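Local coordinates for protein trehalose-6-phosphate phosphatase (Neosartorya fumigata, PDB 5DXL) that is a phosphatase of the HAD clan, built from a Rossmann-like alpha/beta core and a smaller alpha/beta domain that is probably its cap, at residues A55-P58 and R59-V62; M110-Q113 and K114-E118; I132-R136 and V137-W141. All coordinates share one frame; numbering follows the deposited sequence.

Contact 1: residues A55-P58 and R59-V62; sequences AADP and RNAV
D57 and R59 meet at the tight turn that carries the chain from helix 45-56 into strand 60-65, the second parallel strand of a beta-alpha-beta unit of the HAD-type core. The turn is a type I beta turn from D57 to N60, closed by N60 N bonding to D57 O at 2.9 Å. Around it the D57 carboxylate makes an Asx turn: OD1 accepts from R59 N at 2.9 Å, on its anti side and tilted out of the carboxylate plane. The syn lone pairs serve the R59 guanidinium, which approaches side-on, with NE to OD1 at 3.1 Å and NH2 to OD2 at 2.7 Å. The two flat groups lie only 17° from coplanar, so both bonds run close to the guanidinium plane, and NE also gives a more bent bond to OD2. Each D57 oxygen therefore has two donors from R59. This geometry needs CG trans to the backbone N in D57 (chi1 -174°), which leans the carboxylate toward R59, and a bend at chi3 (-66°) that folds the arginine back. Aspartate suits the place because its short chain can reach the amide two residues on, and R21 adds a long, weak ion pair to OD2. P58, which has no N-H to satisfy, fits the second position of the turn. Both ends of the N60 side-chain amide are bonded: OD1 to R21 NH1, ND2 to L54 O and Y15 OH. Beside the turn, the small A55 packs its CB 4.1 Å from V62 CG2. Water bridges three carbonyls: one molecule lies between A55 O and N60 O, and another is 2.9 Å from P58 O and 3.0 Å from N60 O.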
ATOM      1  N   ALA A  55      -3.737 -15.261   9.659  1.00 10.92           N
ATOM      2  CA  ALA A  55      -4.273 -15.650   8.358  1.00  8.76           C
ATOM      3  C   ALA A  55      -4.895 -17.043   8.383  1.00 10.09           C
ATOM      4  O   ALA A  55      -5.647 -17.395   7.490  1.00 11.11           O
ATOM      5  CB  ALA A  55      -3.179 -15.587   7.294  1.00 10.48           C
ATOM      6  N   ALA A  56      -4.580 -17.813   9.412  1.00 10.71           N
ATOM      7  CA  ALA A  56      -5.099 -19.182   9.503  1.00 12.32           C
ATOM      8  C   ALA A  56      -6.613 -19.192   9.706  1.00 12.75           C
ATOM      9  O   ALA A  56      -7.308 -20.116   9.261  1.00 13.10           O
ATOM     10  CB  ALA A  56      -4.415 -19.922  10.631  1.00 14.81           C
ATOM     11  N   ASP A  57      -7.117 -18.170  10.384  1.00 10.90           N
ATOM     12  CA  ASP A  57      -8.549 -18.017  10.645  1.00 11.06           C
ATOM     13  C   ASP A  57      -9.253 -17.558   9.373  1.00 14.37           C
ATOM     14  O   ASP A  57      -8.990 -16.470   8.860  1.00 12.39           O
ATOM     15  CB  ASP A  57      -8.756 -17.013  11.786  1.00 14.02           C
ATOM     16  CG  ASP A  57     -10.207 -16.878  12.231  1.00 14.97           C
ATOM     17  OD1 ASP A  57     -11.145 -17.125  11.447  1.00 14.85           O
ATOM     18  OD2 ASP A  57     -10.392 -16.477  13.402  1.00 22.73           O
ATOM     19  N   PRO A  58     -10.170 -18.376   8.853  1.00 11.77           N
ATOM     20  CA  PRO A  58     -10.778 -18.058   7.560  1.00 11.42           C
ATOM     21  C   PRO A  58     -11.745 -16.879   7.614  1.00 13.54           C
ATOM     22  O   PRO A  58     -12.169 -16.407   6.558  1.00 16.50           O
ATOM     23  CB  PRO A  58     -11.513 -19.362   7.201  1.00 15.57           C
ATOM     24  CG  PRO A  58     -11.868 -19.927   8.513  1.00 14.49           C
ATOM     25  CD  PRO A  58     -10.680 -19.645   9.401  1.00 13.33           C
ATOM     26  N   ARG A  59     -12.085 -16.418   8.812  1.00 13.21           N
ATOM     27  CA  ARG A  59     -12.901 -15.220   8.952  1.00 12.58           C
ATOM     28  C   ARG A  59     -12.078 -13.993   8.569  1.00 12.18           C
ATOM     29  O   ARG A  59     -12.634 -12.931   8.322  1.00 13.52           O
ATOM     30  CB  ARG A  59     -13.419 -15.070  10.379  1.00 14.51           C
ATOM     31  CG  ARG A  59     -14.330 -16.227  10.841  1.00 17.67           C
ATOM     32  CD  ARG A  59     -14.681 -16.078  12.316  1.00 19.03           C
ATOM     33  NE  ARG A  59     -13.511 -16.228  13.180  1.00 19.50           N
ATOM     34  CZ  ARG A  59     -13.512 -16.084  14.504  1.00 16.43           C
ATOM     35  NH1 ARG A  59     -14.640 -15.785  15.149  1.00 24.20           N
ATOM     36  NH2 ARG A  59     -12.386 -16.258  15.185  1.00 19.92           N
ATOM     37  N   ASN A  60     -10.757 -14.160   8.534  1.00 11.66           N
ATOM     38  CA  ASN A  60      -9.856 -13.041   8.234  1.00 10.38           C
ATOM     39  C   ASN A  60      -9.380 -13.068   6.790  1.00 12.26           C
ATOM     40  O   ASN A  60      -9.035 -14.116   6.254  1.00 15.50           O
ATOM     41  CB  ASN A  60      -8.628 -13.060   9.157  1.00  8.78           C
ATOM     42  CG  ASN A  60      -8.996 -12.937  10.630  1.00 11.48           C
ATOM     43  OD1 ASN A  60     -10.032 -12.377  10.975  1.00 12.68           O
ATOM     44  ND2 ASN A  60      -8.136 -13.444  11.499  1.00 11.79           N
ATOM     45  N   ALA A  61      -9.355 -11.901   6.159  1.00  9.24           N
ATOM     46  CA  ALA A  61      -8.669 -11.744   4.886  1.00 11.72           C
ATOM     47  C   ALA A  61      -7.473 -10.851   5.179  1.00 10.73           C
ATOM     48  O   ALA A  61      -7.647  -9.691   5.562  1.00 11.40           O
ATOM     49  CB  ALA A  61      -9.584 -11.115   3.822  1.00 12.08           C
ATOM     50  N   VAL A  62      -6.273 -11.395   5.026  1.00  8.91           N
ATOM     51  CA  VAL A  62      -5.070 -10.692   5.462  1.00  7.74           C
ATOM     52  C   VAL A  62      -4.208 -10.336   4.262  1.00  8.12           C
ATOM     53  O   VAL A  62      -3.768 -11.220   3.515  1.00  9.30           O
ATOM     54  CB  VAL A  62      -4.253 -11.550   6.466  1.00  8.65           C
ATOM     55  CG1 VAL A  62      -3.034 -10.782   6.952  1.00  9.77           C
ATOM     56  CG2 VAL A  62      -5.126 -11.964   7.657  1.00  9.81           C
TER
HETATM   57  O   HOH W   1      -7.413 -16.155   5.938  1.00 13.19           O
HETATM   58  O   HOH W   2     -10.712 -15.449   4.220  1.00 29.98           O

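Contact 2: residues M110-Q113 and K114-E118; sequences MGWQ and KEVME
W112 and V116 stand one helical turn apart near the start of helix 112-125, their side chains side by side and pointing the same way. V116 CG2 lies at the edge of the indole, near its plane, 3.8 Å from W112 CE3, and the same methyl is 3.3 Å from W112 O. The backbone fixes this spacing: V116 N bonds to W112 O at 2.9 Å, with the donor nearly in line with the carbonyl, and M117 N bonds to Q113 O at 3.0 Å. K114 N reaches back three residues to G111 O, in a more bent bond of 3.1 Å. W112 holds CG between its backbone N and carbonyl carbon (chi1 60°), which places one indole face beneath Q113 CG. Further out, W170 meets the indole edge-to-face, while L139, V166 and V183 touch both W112 and V116, so large apolar side chains suit this buried side of the helix. The Q113 amide is satisfied at both ends, OE1 by R134 NH2 and NE2 by R136 O. D109 OD1 accepts from G111 N. On the adjoining flank, the selenomethionine M117 brings its CG to 3.1 Å from Q113 O.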
HETATM    1  N   MSE A 110      -0.063  -0.566 -21.883  1.00 13.83           N
HETATM    2  CA  MSE A 110       0.974   0.402 -21.566  1.00 14.68           C
HETATM    3  C   MSE A 110       1.432   1.171 -22.806  1.00 13.62           C
HETATM    4  O   MSE A 110       2.575   1.627 -22.889  1.00 13.99           O
HETATM    5  CB  MSE A 110       2.143  -0.286 -20.873  1.00 16.24           C
HETATM    6  CG  MSE A 110       1.734  -0.789 -19.492  1.00 19.29           C
HETATM    7 SE   MSE A 110       3.252  -1.383 -18.428  1.00 24.93          SE
HETATM    8  CE  MSE A 110       3.431  -3.173 -19.213  1.00 18.59           C
ATOM      9  N   GLY A 111       0.517   1.326 -23.759  1.00 14.09           N
ATOM     10  CA  GLY A 111       0.787   2.129 -24.942  1.00 13.87           C
ATOM     11  C   GLY A 111       1.192   3.553 -24.593  1.00 13.30           C
ATOM     12  O   GLY A 111       1.897   4.198 -25.371  1.00 14.33           O
ATOM     13  N   TRP A 112       0.734   4.028 -23.434  1.00 13.54           N
ATOM     14  CA  TRP A 112       1.099   5.365 -22.951  1.00 13.56           C
ATOM     15  C   TRP A 112       2.611   5.534 -22.841  1.00 16.28           C
ATOM     16  O   TRP A 112       3.131   6.649 -22.985  1.00 14.57           O
ATOM     17  CB  TRP A 112       0.435   5.659 -21.594  1.00 13.99           C
ATOM     18  CG  TRP A 112       0.799   4.723 -20.481  1.00 13.56           C
ATOM     19  CD1 TRP A 112       0.110   3.603 -20.095  1.00 15.67           C
ATOM     20  CD2 TRP A 112       1.918   4.834 -19.589  1.00 12.94           C
ATOM     21  NE1 TRP A 112       0.738   3.009 -19.025  1.00 14.38           N
ATOM     22  CE2 TRP A 112       1.846   3.744 -18.691  1.00 15.22           C
ATOM     23  CE3 TRP A 112       2.969   5.751 -19.458  1.00 15.61           C
ATOM     24  CZ2 TRP A 112       2.791   3.539 -17.687  1.00 14.56           C
ATOM     25  CZ3 TRP A 112       3.907   5.546 -18.459  1.00 17.01           C
ATOM     26  CH2 TRP A 112       3.813   4.449 -17.589  1.00 17.37           C
ATOM     27  N   GLN A 113       3.328   4.441 -22.604  1.00 13.09           N
ATOM     28  CA  GLN A 113       4.774   4.531 -22.441  1.00 11.47           C
ATOM     29  C   GLN A 113       5.468   5.005 -23.720  1.00 15.92           C
ATOM     30  O   GLN A 113       6.482   5.688 -23.660  1.00 15.45           O
ATOM     31  CB  GLN A 113       5.359   3.197 -21.994  1.00 16.64           C
ATOM     32  CG  GLN A 113       4.931   2.821 -20.594  1.00 15.52           C
ATOM     33  CD  GLN A 113       5.877   1.835 -19.957  1.00 21.80           C
ATOM     34  OE1 GLN A 113       6.861   1.423 -20.565  1.00 29.77           O
ATOM     35  NE2 GLN A 113       5.588   1.453 -18.719  1.00 22.60           N
ATOM     36  N   LYS A 114       4.918   4.632 -24.871  1.00 15.89           N
ATOM     37  CA  LYS A 114       5.492   5.038 -26.144  1.00 16.32           C
ATOM     38  C   LYS A 114       5.429   6.558 -26.279  1.00 16.81           C
ATOM     39  O   LYS A 114       6.410   7.205 -26.638  1.00 17.07           O
ATOM     40  CB  LYS A 114       4.762   4.365 -27.317  1.00 18.54           C
ATOM     41  CG  LYS A 114       5.332   4.733 -28.687  1.00 20.73           C
ATOM     42  CD  LYS A 114       4.677   3.928 -29.818  1.00 22.63           C
ATOM     43  CE  LYS A 114       5.219   4.359 -31.175  1.00 26.81           C
ATOM     44  NZ  LYS A 114       4.849   3.409 -32.257  1.00 35.64           N
ATOM     45  N   GLU A 115       4.271   7.126 -25.973  1.00 17.16           N
ATOM     46  CA  GLU A 115       4.097   8.567 -26.120  1.00 16.29           C
ATOM     47  C   GLU A 115       4.892   9.333 -25.066  1.00 19.03           C
ATOM     48  O   GLU A 115       5.490  10.364 -25.360  1.00 16.97           O
ATOM     49  CB  GLU A 115       2.622   8.940 -26.040  1.00 20.70           C
ATOM     50  CG  GLU A 115       2.344  10.370 -26.460  1.00 28.83           C
ATOM     51  CD  GLU A 115       0.871  10.649 -26.668  1.00 33.36           C
ATOM     52  OE1 GLU A 115       0.084   9.682 -26.696  1.00 35.84           O
ATOM     53  OE2 GLU A 115       0.506  11.839 -26.803  1.00 46.26           O
ATOM     54  N   VAL A 116       4.904   8.828 -23.837  1.00 17.90           N
ATOM     55  CA  VAL A 116       5.646   9.501 -22.774  1.00 13.47           C
ATOM     56  C   VAL A 116       7.141   9.504 -23.071  1.00 15.32           C
ATOM     57  O   VAL A 116       7.811  10.515 -22.855  1.00 14.83           O
ATOM     58  CB  VAL A 116       5.368   8.857 -21.390  1.00 13.43           C
ATOM     59  CG1 VAL A 116       6.307   9.433 -20.316  1.00 13.91           C
ATOM     60  CG2 VAL A 116       3.926   9.087 -20.988  1.00 15.26           C
HETATM   61  N   MSE A 117       7.672   8.400 -23.593  1.00 13.14           N
HETATM   62  CA  MSE A 117       9.074   8.356 -23.996  1.00 14.71           C
HETATM   63  C   MSE A 117       9.379   9.398 -25.083  1.00 16.17           C
HETATM   64  O   MSE A 117      10.392  10.090 -25.024  1.00 17.54           O
HETATM   65  CB  MSE A 117       9.458   6.961 -24.494  1.00 16.21           C
HETATM   66  CG  MSE A 117       9.598   5.919 -23.391  1.00 17.76           C
HETATM   67 SE   MSE A 117      10.914   6.452 -22.035  1.00 22.67          SE
HETATM   68  CE  MSE A 117      12.490   6.468 -23.156  1.00 18.06           C
ATOM     69  N   GLU A 118       8.489   9.498 -26.066  1.00 15.70           N
ATOM     70  CA  GLU A 118       8.671  10.438 -27.163  1.00 20.19           C
ATOM     71  C   GLU A 118       8.715  11.872 -26.627  1.00 20.29           C
ATOM     72  O   GLU A 118       9.597  12.661 -26.998  1.00 17.76           O
ATOM     73  CB  GLU A 118       7.551  10.261 -28.193  1.00 21.86           C
ATOM     74  CG  GLU A 118       7.803  10.942 -29.517  1.00 34.72           C
ATOM     75  CD  GLU A 118       6.810  10.507 -30.578  1.00 44.62           C
ATOM     76  OE1 GLU A 118       6.148   9.461 -30.385  1.00 39.48           O
ATOM     77  OE2 GLU A 118       6.691  11.215 -31.601  1.00 49.51           O
TER

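Contact 3: residues I132-R136 and V137-W141; sequences IERKR and VALTW
E133 and T140 form an antiparallel hydrogen-bonded pair, their strands running at 166° to each other, with E133 N to T140 O at 2.8 Å and T140 N to E133 O at 2.9 Å. Nearer the bend, K135 N bonds to A138 O at 3.0 Å. The non-hydrogen-bonded pairs R134-L139 and I132-W141 lie to either side of E133-T140 and put their side chains on one face, that of helix 112-125. There the branched end of L139 runs alongside the extended arginine chain: CD2 is 3.4 Å from R134 CG and meets the guanidinium at an oblique angle. The aliphatic stem thus covers the leucine while the charged end travels on to Q113. I132 brings CG1 to the edge of the indole, 4.1 Å from W141 CD1; F120 of the helix meets the same indole, a large flat surface well suited to this buried place. On the other face E133 lies beside the beta-branched T140, its OE1 4.0 Å from T140 CB and hydrogen-bonded to H142 NE2. At the bend R136 CD packs 3.5 Å from V137 CG2, and the R136 guanidinium makes a salt bridge to E88 through NH2. The whole is a beta hairpin whose first strand forms one edge of a four-stranded antiparallel sheet, the helix-backed sheet of a cap domain consistent with the C2 type in HAD phosphatases.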
ATOM      1  N   ILE A 132      16.316  10.551 -18.782  1.00 12.93           N
ATOM      2  CA  ILE A 132      15.136   9.730 -18.579  1.00 14.27           C
ATOM      3  C   ILE A 132      15.495   8.476 -17.812  1.00 15.52           C
ATOM      4  O   ILE A 132      16.474   7.805 -18.150  1.00 15.44           O
ATOM      5  CB  ILE A 132      14.496   9.317 -19.908  1.00 13.77           C
ATOM      6  CG1 ILE A 132      14.094  10.558 -20.711  1.00 16.29           C
ATOM      7  CG2 ILE A 132      13.298   8.392 -19.659  1.00 16.40           C
ATOM      8  CD1 ILE A 132      13.757  10.260 -22.163  1.00 17.03           C
ATOM      9  N   GLU A 133      14.722   8.199 -16.767  1.00 12.37           N
ATOM     10  CA  GLU A 133      14.796   6.937 -16.042  1.00 11.83           C
ATOM     11  C   GLU A 133      13.606   6.082 -16.429  1.00 14.26           C
ATOM     12  O   GLU A 133      12.452   6.479 -16.267  1.00 13.60           O
ATOM     13  CB  GLU A 133      14.817   7.170 -14.531  1.00 10.35           C
ATOM     14  CG  GLU A 133      14.646   5.870 -13.721  1.00 16.06           C
ATOM     15  CD  GLU A 133      14.552   6.109 -12.222  1.00 19.89           C
ATOM     16  OE1 GLU A 133      14.329   7.268 -11.800  1.00 19.57           O
ATOM     17  OE2 GLU A 133      14.701   5.128 -11.451  1.00 22.70           O
ATOM     18  N   ARG A 134      13.880   4.898 -16.960  1.00 18.70           N
ATOM     19  CA  ARG A 134      12.800   4.006 -17.341  1.00 20.69           C
ATOM     20  C   ARG A 134      12.744   2.815 -16.388  1.00 24.54           C
ATOM     21  O   ARG A 134      13.731   2.098 -16.215  1.00 25.32           O
ATOM     22  CB  ARG A 134      12.979   3.551 -18.791  1.00 26.09           C
ATOM     23  CG  ARG A 134      11.912   2.586 -19.278  1.00 32.66           C
ATOM     24  CD  ARG A 134      11.730   2.687 -20.789  1.00 28.90           C
ATOM     25  NE  ARG A 134      10.424   2.183 -21.214  1.00 33.85           N
ATOM     26  CZ  ARG A 134       9.998   2.186 -22.473  1.00 33.52           C
ATOM     27  NH1 ARG A 134      10.779   2.662 -23.434  1.00 33.92           N
ATOM     28  NH2 ARG A 134       8.792   1.711 -22.771  1.00 30.50           N
ATOM     29  N   LYS A 135      11.603   2.636 -15.732  1.00 17.72           N
ATOM     30  CA  LYS A 135      11.360   1.400 -14.986  1.00 22.24           C
ATOM     31  C   LYS A 135      10.254   0.602 -15.669  1.00 26.37           C
ATOM     32  O   LYS A 135       9.720   1.039 -16.699  1.00 26.37           O
ATOM     33  CB  LYS A 135      10.997   1.704 -13.536  1.00 24.03           C
ATOM     34  CG  LYS A 135      12.149   2.249 -12.717  1.00 30.20           C
ATOM     35  CD  LYS A 135      12.010   1.843 -11.262  1.00 41.06           C
ATOM     36  CE  LYS A 135      13.245   2.215 -10.461  1.00 44.35           C
ATOM     37  NZ  LYS A 135      13.171   1.693  -9.066  1.00 50.45           N
ATOM     38  N   ARG A 136       9.912  -0.555 -15.096  1.00 30.10           N
ATOM     39  CA  ARG A 136       8.902  -1.445 -15.670  1.00 24.58           C
ATOM     40  C   ARG A 136       7.607  -0.694 -15.922  1.00 25.92           C
ATOM     41  O   ARG A 136       7.028  -0.751 -17.012  1.00 25.15           O
ATOM     42  CB  ARG A 136       8.634  -2.638 -14.745  1.00 31.43           C
ATOM     43  CG  ARG A 136       7.730  -3.710 -15.358  1.00 35.32           C
ATOM     44  CD  ARG A 136       6.957  -4.514 -14.298  1.00 32.30           C
ATOM     45  NE  ARG A 136       7.813  -4.986 -13.219  1.00 32.14           N
ATOM     46  CZ  ARG A 136       8.521  -6.108 -13.267  1.00 37.16           C
ATOM     47  NH1 ARG A 136       8.469  -6.874 -14.350  1.00 34.13           N
ATOM     48  NH2 ARG A 136       9.276  -6.467 -12.236  1.00 34.61           N
ATOM     49  N   VAL A 137       7.159   0.034 -14.911  1.00 18.38           N
ATOM     50  CA  VAL A 137       5.835   0.602 -14.977  1.00 18.51           C
ATOM     51  C   VAL A 137       5.851   2.129 -14.863  1.00 20.58           C
ATOM     52  O   VAL A 137       4.899   2.800 -15.267  1.00 28.16           O
ATOM     53  CB  VAL A 137       4.953  -0.002 -13.895  1.00 27.59           C
ATOM     54  CG1 VAL A 137       3.530   0.008 -14.344  1.00 27.54           C
ATOM     55  CG2 VAL A 137       5.368  -1.446 -13.670  1.00 28.13           C
ATOM     56  N   ALA A 138       6.924   2.690 -14.327  1.00 14.83           N
ATOM     57  CA  ALA A 138       6.966   4.140 -14.195  1.00 14.46           C
ATOM     58  C   ALA A 138       8.067   4.742 -15.044  1.00 15.02           C
ATOM     59  O   ALA A 138       9.160   4.200 -15.125  1.00 15.26           O
ATOM     60  CB  ALA A 138       7.151   4.532 -12.749  1.00 15.81           C
ATOM     61  N   LEU A 139       7.775   5.887 -15.659  1.00 10.59           N
ATOM     62  CA  LEU A 139       8.771   6.605 -16.450  1.00 10.73           C
ATOM     63  C   LEU A 139       9.030   7.943 -15.785  1.00  9.92           C
ATOM     64  O   LEU A 139       8.091   8.656 -15.455  1.00 12.18           O
ATOM     65  CB  LEU A 139       8.288   6.810 -17.889  1.00 10.72           C
ATOM     66  CG  LEU A 139       8.025   5.553 -18.727  1.00 14.57           C
ATOM     67  CD1 LEU A 139       7.555   5.929 -20.123  1.00 14.21           C
ATOM     68  CD2 LEU A 139       9.258   4.712 -18.791  1.00 21.52           C
ATOM     69  N   THR A 140      10.299   8.269 -15.580  1.00  7.94           N
ATOM     70  CA  THR A 140      10.636   9.474 -14.825  1.00 10.02           C
ATOM     71  C   THR A 140      11.621  10.358 -15.578  1.00 10.48           C
ATOM     72  O   THR A 140      12.663   9.896 -16.049  1.00 12.04           O
ATOM     73  CB  THR A 140      11.224   9.115 -13.446  1.00 12.87           C
ATOM     74  OG1 THR A 140      10.317   8.247 -12.760  1.00 15.21           O
ATOM     75  CG2 THR A 140      11.411  10.382 -12.614  1.00 12.03           C
ATOM     76  N   TRP A 141      11.270  11.636 -15.705  1.00 10.59           N
ATOM     77  CA  TRP A 141      12.164  12.616 -16.303  1.00 11.95           C
ATOM     78  C   TRP A 141      12.881  13.385 -15.194  1.00  9.26           C
ATOM     79  O   TRP A 141      12.232  14.010 -14.372  1.00 10.72           O
ATOM     80  CB  TRP A 141      11.379  13.574 -17.216  1.00 11.98           C
ATOM     81  CG  TRP A 141      12.275  14.490 -17.987  1.00  9.97           C
ATOM     82  CD1 TRP A 141      13.288  14.122 -18.824  1.00 10.51           C
ATOM     83  CD2 TRP A 141      12.250  15.927 -17.995  1.00 13.60           C
ATOM     84  NE1 TRP A 141      13.891  15.241 -19.359  1.00 13.16           N
ATOM     85  CE2 TRP A 141      13.273  16.355 -18.861  1.00 12.12           C
ATOM     86  CE3 TRP A 141      11.459  16.885 -17.359  1.00 13.00           C
ATOM     87  CZ2 TRP A 141      13.528  17.706 -19.104  1.00 13.22           C
ATOM     88  CZ3 TRP A 141      11.718  18.233 -17.604  1.00 15.12           C
ATOM     89  CH2 TRP A 141      12.741  18.621 -18.465  1.00 12.97           C
TER

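Contacts 2 and 3 form one neighbourhood, their centres about 10 Å apart: the first turns of helix 112-125 rest on the hairpin that follows it in the chain. The Q113 amide joins them, its OE1 2.9 Å from R134 NH2 and its NE2 3.1 Å from R136 O, and W112 CH2 lies 3.0 Å from V137 O. Contact 1 lies on the opposite side of the chain's centre, with its centre about 41 Å from that of contact 2 and about 37 Å from that of contact 3. It belongs to the core and sits at the start of a parallel strand, whereas HAD active sites generally form at the C-terminal strand ends. Contacts 2 and 3 lie in what is probably the cap.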